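Local structure of phosphoenolpyruvate-protein phosphotransferase (Acinetobacter sp., 3CI6) at residues 41-46 with 134-139. The protein probably catalyses phosphoryl transfer from phosphoenolpyruvate to a protein histidine, this chain being the GAF domain of that longer enzyme. Residues are numbered along the deposited sequence; the frame is centred on the assembly and turned at random.
Sequences KVDVCS and VQNKQP
The side chains of Asp43 and Asn136 each accept a backbone N-H from the facing segment, where strand 44-51 begins and strand 127-136 ends. Asp43 OD2 accepts the backbone N-H of Lys137 at 2.8 Å, nearly straight (170°), through its anti lone pair, the one turned away from OD1. Asn136 OD1 accepts the backbone N-H of Asp43 at 3.0 Å, with the donor standing above the amide plane. The carboxylate and amide planes are turned 53° apart as the two side chains cross obliquely. One residue further in, Val44 and Gln135 form a hydrogen-bonded antiparallel pair: Gln135 N reaches Val44 O at 2.9 Å, and Val44 N reaches Gln135 O at 3.0 Å along a more bent path (141°). These strands are the central neighbours in the antiparallel sheet of the GAF domain. On the face bearing Cys45 and Val134, where Cys45 packs on Val33 and Val36 of helix 25-40, Cys45 SG lies 4.1 Å from Val134 CG2, while Val134 CG1 meets Val42 CG1 at 3.9 Å. The other face carries Val44 and Gln135 side by side; water 2 joins Gln135 OE1 (2.8 Å) to Ser46 OG. Farther out, Ser116 OG bonds Asn136 ND2, so that with the Asp43 bond to OD1 both ends of the amide are held and its rotation is set; water 1 links Asp43 OD2 to Gln138 N, and Lys63 NZ binds the carbonyls of Val42 and Asp43.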
loop_
_atom_site.group_PDB
_atom_site.type_symbol
_atom_site.label_atom_id
_atom_site.label_comp_id
_atom_site.label_asym_id
_atom_site.label_seq_id
_atom_site.Cartn_x
_atom_site.Cartn_y
_atom_site.Cartn_z
ATOM N N LYS B 41 4.327 -19.598 -1.003
ATOM C CA LYS B 41 4.333 -21.004 -0.619
ATOM C C LYS B 41 4.998 -21.198 0.755
ATOM O O LYS B 41 6.010 -21.888 0.903
ATOM C CB LYS B 41 4.943 -21.910 -1.687
ATOM C CG LYS B 41 4.203 -21.830 -3.030
ATOM C CD LYS B 41 2.720 -22.135 -2.883
ATOM C CE LYS B 41 2.074 -22.533 -4.202
ATOM N NZ LYS B 41 1.623 -21.355 -4.985
ATOM N N VAL B 42 4.392 -20.562 1.744
ATOM C CA VAL B 42 4.848 -20.645 3.128
ATOM C C VAL B 42 3.790 -21.323 3.984
ATOM O O VAL B 42 2.623 -21.362 3.639
ATOM C CB VAL B 42 5.251 -19.271 3.686
ATOM C CG1 VAL B 42 6.497 -18.749 2.922
ATOM C CG2 VAL B 42 4.111 -18.275 3.595
ATOM N N ASP B 43 4.232 -21.877 5.096
ATOM C CA ASP B 43 3.343 -22.643 5.965
ATOM C C ASP B 43 2.309 -21.768 6.647
ATOM O O ASP B 43 1.150 -22.167 6.769
ATOM C CB ASP B 43 4.142 -23.379 7.040
ATOM C CG ASP B 43 5.014 -24.462 6.476
ATOM O OD1 ASP B 43 4.576 -25.138 5.507
ATOM O OD2 ASP B 43 6.140 -24.673 7.022
ATOM N N VAL B 44 2.740 -20.600 7.125
ATOM C CA VAL B 44 1.891 -19.717 7.877
ATOM C C VAL B 44 2.072 -18.264 7.511
ATOM O O VAL B 44 3.202 -17.802 7.382
ATOM C CB VAL B 44 2.145 -19.854 9.407
ATOM C CG1 VAL B 44 1.335 -18.826 10.214
ATOM C CG2 VAL B 44 1.899 -21.290 9.866
ATOM N N CYS B 45 0.969 -17.546 7.321
ATOM C CA CYS B 45 1.002 -16.093 7.262
ATOM C C CYS B 45 -0.117 -15.565 8.142
ATOM O O CYS B 45 -1.263 -15.946 7.959
ATOM C CB CYS B 45 0.818 -15.628 5.850
ATOM S SG CYS B 45 0.828 -13.785 5.720
ATOM N N SER B 46 0.240 -14.713 9.083
ATOM C CA SER B 46 -0.719 -14.156 10.024
ATOM C C SER B 46 -0.538 -12.670 10.150
ATOM O O SER B 46 0.554 -12.149 9.950
ATOM C CB SER B 46 -0.510 -14.754 11.401
ATOM O OG SER B 46 -0.491 -16.162 11.405
ATOM N N VAL B 134 5.263 -14.163 8.754
ATOM C CA VAL B 134 5.384 -15.333 7.901
ATOM C C VAL B 134 6.251 -16.333 8.652
ATOM O O VAL B 134 7.336 -15.989 9.166
ATOM C CB VAL B 134 5.969 -14.944 6.533
ATOM C CG1 VAL B 134 6.525 -16.134 5.813
ATOM C CG2 VAL B 134 4.926 -14.205 5.685
ATOM N N GLN B 135 5.775 -17.556 8.792
ATOM C CA GLN B 135 6.520 -18.603 9.506
ATOM C C GLN B 135 6.557 -19.877 8.692
ATOM O O GLN B 135 5.626 -20.169 7.945
ATOM C CB GLN B 135 5.889 -18.921 10.854
ATOM C CG GLN B 135 6.058 -17.792 11.853
ATOM C CD GLN B 135 5.288 -18.077 13.124
ATOM O OE1 GLN B 135 4.046 -18.134 13.129
ATOM N NE2 GLN B 135 6.030 -18.327 14.207
ATOM N N ASN B 136 7.621 -20.645 8.856
ATOM C CA ASN B 136 7.743 -21.942 8.237
ATOM C C ASN B 136 8.343 -22.908 9.238
ATOM O O ASN B 136 9.089 -22.518 10.145
ATOM C CB ASN B 136 8.606 -21.849 7.000
ATOM C CG ASN B 136 7.970 -21.019 5.974
ATOM O OD1 ASN B 136 7.167 -21.534 5.188
ATOM N ND2 ASN B 136 8.266 -19.714 5.987
ATOM N N LYS B 137 8.002 -24.176 9.056
ATOM C CA LYS B 137 8.485 -25.202 9.972
ATOM C C LYS B 137 10.013 -25.291 9.997
ATOM O O LYS B 137 10.639 -25.264 11.067
ATOM C CB LYS B 137 7.827 -26.528 9.608
ATOM C CG LYS B 137 6.376 -26.564 9.987
ATOM C CD LYS B 137 5.675 -27.727 9.299
ATOM C CE LYS B 137 4.202 -27.713 9.579
ATOM N NZ LYS B 137 3.606 -29.000 9.104
ATOM N N GLN B 138 10.608 -25.340 8.833
ATOM C CA GLN B 138 12.049 -25.425 8.709
ATOM C C GLN B 138 12.671 -24.057 8.579
ATOM O O GLN B 138 11.997 -23.123 8.151
ATOM C CB GLN B 138 12.366 -26.215 7.453
ATOM C CG GLN B 138 11.889 -27.656 7.545
ATOM C CD GLN B 138 11.531 -28.263 6.205
ATOM O OE1 GLN B 138 11.316 -27.548 5.212
ATOM N NE2 GLN B 138 11.457 -29.600 6.167
ATOM N N PRO B 139 13.969 -23.936 8.874
ATOM C CA PRO B 139 14.667 -22.688 8.569
ATOM C C PRO B 139 14.542 -22.399 7.055
ATOM O O PRO B 139 14.612 -23.320 6.239
ATOM C CB PRO B 139 16.117 -22.984 8.975
ATOM C CG PRO B 139 16.048 -24.117 9.907
ATOM C CD PRO B 139 14.898 -24.950 9.415
HETATM O O HOH W 1 8.656 -25.745 6.374
HETATM O O HOH W 2 1.802 -16.465 12.860
#